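Local coordinates for cytokinin riboside 5'-monophosphate phosphoribohydrolase (Corynebacterium glutamicum, PDB 5ZBL), which belongs to the LOG-like family of the SLOG clan and has a Rossmann-like fold with a parallel beta-sheet flanked by helices, assembled as a dimer, at residues Q149-L152 against E153-Q157; G162-K165 against R166-E170; G71-E75 against S76-G80. One frame throughout, in Å; residues are numbered along the deposited sequence.

Contact 1: residues Q149-L152 against E153-Q157; sequences QPLL and EMLEQ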
# COMPACT_ATOMS: atom_id res chain seq x y z
N GLN A 149 -4.11 8.48 -13.14
CA GLN A 149 -3.54 8.04 -14.42
C GLN A 149 -2.09 7.52 -14.33
O GLN A 149 -1.77 6.49 -14.94
CB GLN A 149 -3.73 9.10 -15.53
CG GLN A 149 -5.22 9.25 -15.95
CD GLN A 149 -5.82 7.98 -16.52
OE1 GLN A 149 -5.17 7.26 -17.24
NE2 GLN A 149 -7.08 7.71 -16.21
N PRO A 150 -1.22 8.19 -13.55
CA PRO A 150 0.14 7.68 -13.44
C PRO A 150 0.28 6.30 -12.74
O PRO A 150 1.16 5.51 -13.08
CB PRO A 150 0.87 8.78 -12.65
CG PRO A 150 0.02 10.02 -12.80
CD PRO A 150 -1.38 9.55 -12.97
N LEU A 151 -0.56 6.01 -11.77
CA LEU A 151 -0.58 4.69 -11.15
C LEU A 151 -1.03 3.64 -12.13
O LEU A 151 -0.55 2.51 -12.08
CB LEU A 151 -1.51 4.65 -9.95
CG LEU A 151 -1.43 3.34 -9.18
CD1 LEU A 151 -0.21 3.28 -8.26
CD2 LEU A 151 -2.73 3.13 -8.45
N LEU A 152 -1.99 3.97 -12.97
CA LEU A 152 -2.45 3.02 -13.97
C LEU A 152 -1.32 2.66 -14.94
O LEU A 152 -1.16 1.49 -15.31
CB LEU A 152 -3.65 3.57 -14.74
CG LEU A 152 -4.99 3.61 -14.00
CD1 LEU A 152 -6.02 4.05 -15.03
CD2 LEU A 152 -5.39 2.28 -13.40
N GLU A 153 -0.54 3.67 -15.33
CA GLU A 153 0.66 3.44 -16.10
C GLU A 153 1.59 2.46 -15.40
O GLU A 153 2.02 1.47 -16.01
CB GLU A 153 1.41 4.75 -16.38
CG GLU A 153 2.60 4.60 -17.32
CD GLU A 153 2.23 3.98 -18.68
OE1 GLU A 153 1.13 4.30 -19.22
OE2 GLU A 153 3.04 3.18 -19.22
N MET A 154 1.84 2.72 -14.12
CA MET A 154 2.67 1.85 -13.33
C MET A 154 2.16 0.42 -13.38
O MET A 154 2.96 -0.47 -13.59
CB MET A 154 2.81 2.34 -11.87
CG MET A 154 3.77 1.51 -10.97
SD MET A 154 5.52 1.37 -11.50
CE MET A 154 6.09 0.01 -10.50
N LEU A 155 0.85 0.22 -13.18
CA LEU A 155 0.23 -1.08 -13.16
C LEU A 155 0.24 -1.76 -14.51
O LEU A 155 0.39 -2.96 -14.59
CB LEU A 155 -1.23 -0.99 -12.72
CG LEU A 155 -1.45 -0.63 -11.25
CD1 LEU A 155 -2.96 -0.64 -10.98
CD2 LEU A 155 -0.73 -1.60 -10.32
N GLU A 156 0.02 -0.98 -15.56
CA GLU A 156 0.13 -1.47 -16.94
C GLU A 156 1.56 -2.03 -17.13
O GLU A 156 1.71 -3.19 -17.55
CB GLU A 156 -0.21 -0.34 -17.92
CG GLU A 156 -0.02 -0.59 -19.41
CD GLU A 156 -0.70 -1.86 -19.86
OE1 GLU A 156 -0.07 -2.65 -20.62
OE2 GLU A 156 -1.85 -2.08 -19.40
N GLN A 157 2.58 -1.26 -16.74
CA GLN A 157 3.97 -1.70 -16.86
C GLN A 157 4.30 -2.94 -16.02
O GLN A 157 4.96 -3.89 -16.48
CB GLN A 157 4.94 -0.55 -16.60
CG GLN A 157 4.98 0.45 -17.74
CD GLN A 157 6.11 1.47 -17.63
OE1 GLN A 157 7.22 1.18 -17.12
NE2 GLN A 157 5.85 2.68 -18.13
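Four successive amide hydrogens of Glu153 to Glu156 reach back to the carbonyls of Gln149 to Leu152, the i to i+4 ladder of an alpha-helix, here the first turns of helix 149-160. Glu153 N bonds Gln149 O at 3.1 Å, and Met154 N donates to Pro150 O. Leu155 N bonds Leu151 O at 2.9 Å and Glu156 N bonds Leu152 O at 2.7 Å. N-H...O angles of 158° to 164° show that each bond is close to straight, so all four carbonyls of Gln149-Leu152 have a donor.

The side chains divide by surroundings. Leu151 CG and Leu155 CG, one turn apart, approach to 4.5 Å, and both side chains rest on Phe124 of helix 117-130. Leu155 CG also lies 3.4 Å from Leu151 O, beside the backbone bond. Leu151 and Met154 additionally pack on the second subunit, which places this helix at the dimer interface.

The polar ends have partners too: Gln149 NE2 donates to Asp143, and the Glu156 carboxylate has Arg166 and Gln160 as partners. Glu153 CG stands anti to the backbone N (chi1 -174°), and a bend at chi2 brings the carboxylate round beside Gln157. There Gln157 NE2 donates to the anti lone pair of Glu153 OE2 at 3.1 Å, with the oxygen lying in the amide plane.

Contact 2: residues G162-K165 against R166-E170; sequences GFIK and RDFFE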
# COMPACT_ATOMS: atom_id res chain seq x y z
N GLY A 162 5.41 -8.91 -16.24
CA GLY A 162 5.06 -10.21 -15.66
C GLY A 162 4.88 -10.35 -14.16
O GLY A 162 4.92 -11.49 -13.63
N PHE A 163 4.67 -9.21 -13.46
CA PHE A 163 4.45 -9.20 -11.98
C PHE A 163 2.98 -9.16 -11.47
O PHE A 163 2.74 -9.45 -10.31
CB PHE A 163 5.28 -8.09 -11.32
CG PHE A 163 6.74 -8.32 -11.45
CD1 PHE A 163 7.36 -9.30 -10.69
CD2 PHE A 163 7.51 -7.60 -12.39
CE1 PHE A 163 8.74 -9.56 -10.85
CE2 PHE A 163 8.88 -7.88 -12.55
CZ PHE A 163 9.49 -8.86 -11.79
N ILE A 164 2.05 -8.80 -12.35
CA ILE A 164 0.61 -8.85 -12.13
C ILE A 164 -0.05 -9.55 -13.33
O ILE A 164 0.42 -9.44 -14.45
CB ILE A 164 0.02 -7.42 -12.03
CG1 ILE A 164 0.74 -6.62 -10.95
CG2 ILE A 164 -1.49 -7.47 -11.77
CD1 ILE A 164 0.41 -5.16 -10.95
N LYS A 165 -1.15 -10.25 -13.09
CA LYS A 165 -1.89 -10.92 -14.17
C LYS A 165 -2.80 -9.89 -14.85
O LYS A 165 -3.54 -9.18 -14.18
CB LYS A 165 -2.78 -12.03 -13.61
CG LYS A 165 -2.07 -13.13 -12.82
CD LYS A 165 -3.07 -13.92 -11.96
CE LYS A 165 -2.44 -14.62 -10.75
NZ LYS A 165 -1.64 -15.82 -11.11
N ARG A 166 -2.76 -9.84 -16.18
CA ARG A 166 -3.66 -8.97 -16.99
C ARG A 166 -5.14 -9.20 -16.66
O ARG A 166 -5.96 -8.28 -16.74
CB ARG A 166 -3.39 -9.20 -18.48
CG ARG A 166 -4.31 -8.51 -19.49
CD ARG A 166 -4.05 -7.03 -19.58
NE ARG A 166 -2.73 -6.76 -20.14
CZ ARG A 166 -2.11 -5.58 -20.06
NH1 ARG A 166 -2.69 -4.54 -19.44
NH2 ARG A 166 -0.89 -5.46 -20.56
N ASP A 167 -5.48 -10.42 -16.29
CA ASP A 167 -6.83 -10.75 -15.81
C ASP A 167 -7.26 -9.86 -14.65
O ASP A 167 -8.37 -9.30 -14.66
CB ASP A 167 -6.88 -12.22 -15.33
CG ASP A 167 -8.02 -13.00 -15.94
OD1 ASP A 167 -8.68 -12.51 -16.88
OD2 ASP A 167 -8.24 -14.15 -15.47
N PHE A 168 -6.39 -9.79 -13.64
CA PHE A 168 -6.69 -9.11 -12.39
C PHE A 168 -6.93 -7.62 -12.62
O PHE A 168 -7.98 -7.12 -12.29
CB PHE A 168 -5.54 -9.28 -11.38
CG PHE A 168 -5.77 -8.55 -10.10
CD1 PHE A 168 -6.80 -8.95 -9.25
CD2 PHE A 168 -5.01 -7.44 -9.75
CE1 PHE A 168 -7.04 -8.28 -8.06
CE2 PHE A 168 -5.25 -6.75 -8.57
CZ PHE A 168 -6.27 -7.18 -7.73
N PHE A 169 -5.94 -6.97 -13.23
CA PHE A 169 -5.96 -5.54 -13.58
C PHE A 169 -7.28 -5.05 -14.15
O PHE A 169 -7.70 -3.97 -13.79
CB PHE A 169 -4.81 -5.28 -14.60
CG PHE A 169 -4.62 -3.82 -15.02
CD1 PHE A 169 -4.68 -2.78 -14.10
CD2 PHE A 169 -4.33 -3.51 -16.35
CE1 PHE A 169 -4.48 -1.46 -14.51
CE2 PHE A 169 -4.12 -2.20 -16.76
CZ PHE A 169 -4.19 -1.17 -15.84
N GLU A 170 -7.93 -5.85 -15.00
CA GLU A 170 -8.97 -5.36 -15.94
C GLU A 170 -10.44 -5.32 -15.44
O GLU A 170 -11.32 -4.87 -16.17
CB GLU A 170 -8.86 -6.15 -17.27
CG GLU A 170 -9.69 -5.66 -18.46
CD GLU A 170 -9.70 -4.13 -18.68
OE1 GLU A 170 -8.62 -3.54 -18.87
OE2 GLU A 170 -10.81 -3.54 -18.70
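Lys165 O is gripped by two backbone amides from the next turn, both weakly: Phe168 N at 3.0 Å and Phe169 N at 3.4 Å. The two bonds differ in geometry. That from Phe168 is short but bent, with an N-H...O angle of 127°, whereas that from Phe169 is long and nearly straight at 166°. One carbonyl therefore carries an i to i+3 and an i to i+4 bond together, and neither is strong. Phe168 CB lies 3.4 Å from the same oxygen, adding a carbon contact to the amides.

Apolar contact comes from Ile164, whose side chain sets out toward the following turn. Its CG2 branch meets Phe168 CD2 at 4.1 Å. The methyl arrives at the edge of the ring, near its plane, so it does not cover a ring face. Phe168 is itself set by chi1 178°, which swings the ring away from its own backbone N; beyond the segment it makes an edge-to-face pair with Trp127.

The geometry is that of a helix start: Lys165 occupies the N-cap of the short helix 166-169. Three residues earlier, Gly162 ends helix 149-160 in a Schellman motif, with a positive phi. The loop between the two helices is thus only a few residues long.

The Lys165 side chain ends away from the new helix. The Arg166 chain, bent at chi2 and chi3, turns back toward the preceding helix, where its guanidinium has Glu156 as partner. Phe169 packs on Leu155 and Glu156 of that same helix, while Ile164 touches Met158 there and Gly116 of the second subunit.

Contact 3: residues G71-E75 against S76-G80; sequences GVITE and SLMKG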
# COMPACT_ATOMS: atom_id res chain seq x y z
N GLY A 71 -17.25 5.69 10.87
CA GLY A 71 -15.79 5.80 10.99
C GLY A 71 -15.21 4.63 11.78
O GLY A 71 -15.86 4.11 12.68
N VAL A 72 -13.99 4.25 11.42
CA VAL A 72 -13.20 3.21 12.09
C VAL A 72 -11.78 3.79 12.29
O VAL A 72 -11.06 4.09 11.34
CB VAL A 72 -13.17 1.88 11.28
CG1 VAL A 72 -12.53 0.75 12.08
CG2 VAL A 72 -14.57 1.47 10.90
N ILE A 73 -11.41 3.95 13.57
CA ILE A 73 -10.19 4.59 14.00
C ILE A 73 -9.56 3.75 15.09
O ILE A 73 -10.20 2.84 15.61
CB ILE A 73 -10.55 6.01 14.48
CG1 ILE A 73 -9.30 6.90 14.53
CG2 ILE A 73 -11.27 5.99 15.82
CD1 ILE A 73 -9.65 8.37 14.56
N THR A 74 -8.30 4.00 15.43
CA THR A 74 -7.59 3.27 16.51
C THR A 74 -7.46 4.14 17.73
O THR A 74 -7.57 5.36 17.61
CB THR A 74 -6.16 2.94 16.11
OG1 THR A 74 -5.44 4.16 15.88
CG2 THR A 74 -6.13 2.09 14.83
N GLU A 75 -7.20 3.52 18.89
CA GLU A 75 -6.88 4.29 20.11
C GLU A 75 -5.74 5.27 19.89
O GLU A 75 -5.85 6.42 20.31
CB GLU A 75 -6.54 3.37 21.32
CG GLU A 75 -7.62 3.34 22.39
CD GLU A 75 -7.80 4.66 23.10
OE1 GLU A 75 -7.01 4.98 24.00
OE2 GLU A 75 -8.76 5.36 22.76
N SER A 76 -4.65 4.82 19.25
CA SER A 76 -3.50 5.71 18.97
C SER A 76 -3.92 7.01 18.33
O SER A 76 -3.76 8.06 18.92
CB SER A 76 -2.44 5.04 18.10
OG SER A 76 -1.45 4.44 18.91
N LEU A 77 -4.50 6.93 17.13
CA LEU A 77 -4.96 8.13 16.39
C LEU A 77 -6.02 8.92 17.17
O LEU A 77 -6.05 10.14 17.10
CB LEU A 77 -5.53 7.75 15.02
CG LEU A 77 -4.62 6.97 14.04
CD1 LEU A 77 -5.43 6.54 12.83
CD2 LEU A 77 -3.38 7.75 13.60
N MET A 78 -6.85 8.21 17.95
CA MET A 78 -7.87 8.82 18.79
C MET A 78 -7.29 9.65 19.92
O MET A 78 -7.77 10.75 20.17
CB MET A 78 -8.80 7.75 19.40
CG MET A 78 -10.08 8.31 19.99
SD MET A 78 -11.16 8.90 18.67
CE MET A 78 -12.21 10.04 19.58
N LYS A 79 -6.30 9.11 20.64
CA LYS A 79 -5.58 9.89 21.66
C LYS A 79 -4.90 11.09 21.00
O LYS A 79 -4.64 12.09 21.67
CB LYS A 79 -4.49 9.07 22.38
CG LYS A 79 -4.93 8.21 23.55
CD LYS A 79 -4.00 6.99 23.73
CE LYS A 79 -3.55 6.78 25.17
NZ LYS A 79 -4.66 6.86 26.15
N GLY A 80 -4.59 10.99 19.70
CA GLY A 80 -4.14 12.14 18.92
C GLY A 80 -5.13 13.28 18.65
O GLY A 80 -4.78 14.20 17.91
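Ser76 opens the segment after a strand-to-helix turn in which strand 69-74 passes into helix 75-79, part of the beta-alpha-beta unit completed by strand 89-93. Thr74 is the N-cap, and Ser76 CB lies 3.8 Å from its OG1.

At Leu77 the capping bond is made: Leu77 N donates to Thr74 OG1 at 3.2 Å, with an N-H...O angle of 166°. The hydroxyl can accept it because chi1 of 62° puts OG1 between the backbone N and the carbonyl carbon, facing the first turn of the helix. Leu77 CG sits 3.5 Å from the same oxygen, and Leu77 CB meets Ile73 CG1 at 3.9 Å where the two side chains run obliquely past one another. Leu77 also packs on Leu132 of the second subunit.

Met78 N then bonds Thr74 O at 3.0 Å, so Thr74 receives amides through both its side chain and its carbonyl. Met78 CG is anti to the backbone N, and the bend at chi2 carries SD to 4.1 Å from Ile73 CG2, the two side chains crossing at about a right angle. Met78 and Ile73 both touch Ile92 of strand 89-93, so the helix start and its parent strand share a neighbour in the sheet.

Lys79 N bonds Glu75 O in a short backbone link at 171°. Its side chain runs back beside the Glu75 carboxylate, where the salt bridge of Lys79 NZ to Glu75 OE1 is long at 3.7 Å.

In the fold
Contacts 1 and 2 are consecutive along the chain and touch, their centres about 12 Å apart. Glu156 OE2 of contact 1 forms a salt bridge with Arg166 NH1 of contact 2 at 2.6 Å. Apolar contacts run beside it: Leu155 CB reaches Phe169 CE1 at 3.7 Å, and Leu155 CD2 meets Ile164 CD1 at 3.8 Å. Contact 3 stands apart, its nearest atoms about 21 Å from contact 1 and about 22 Å from contact 2. All three reach the second subunit. A bound sulfate lies about 4 Å from the Thr74 side chain in contact 3, and a 1,2-ethanediol about 3 Å from that of Gln149 in contact 1; both probably come from the crystallisation liquor.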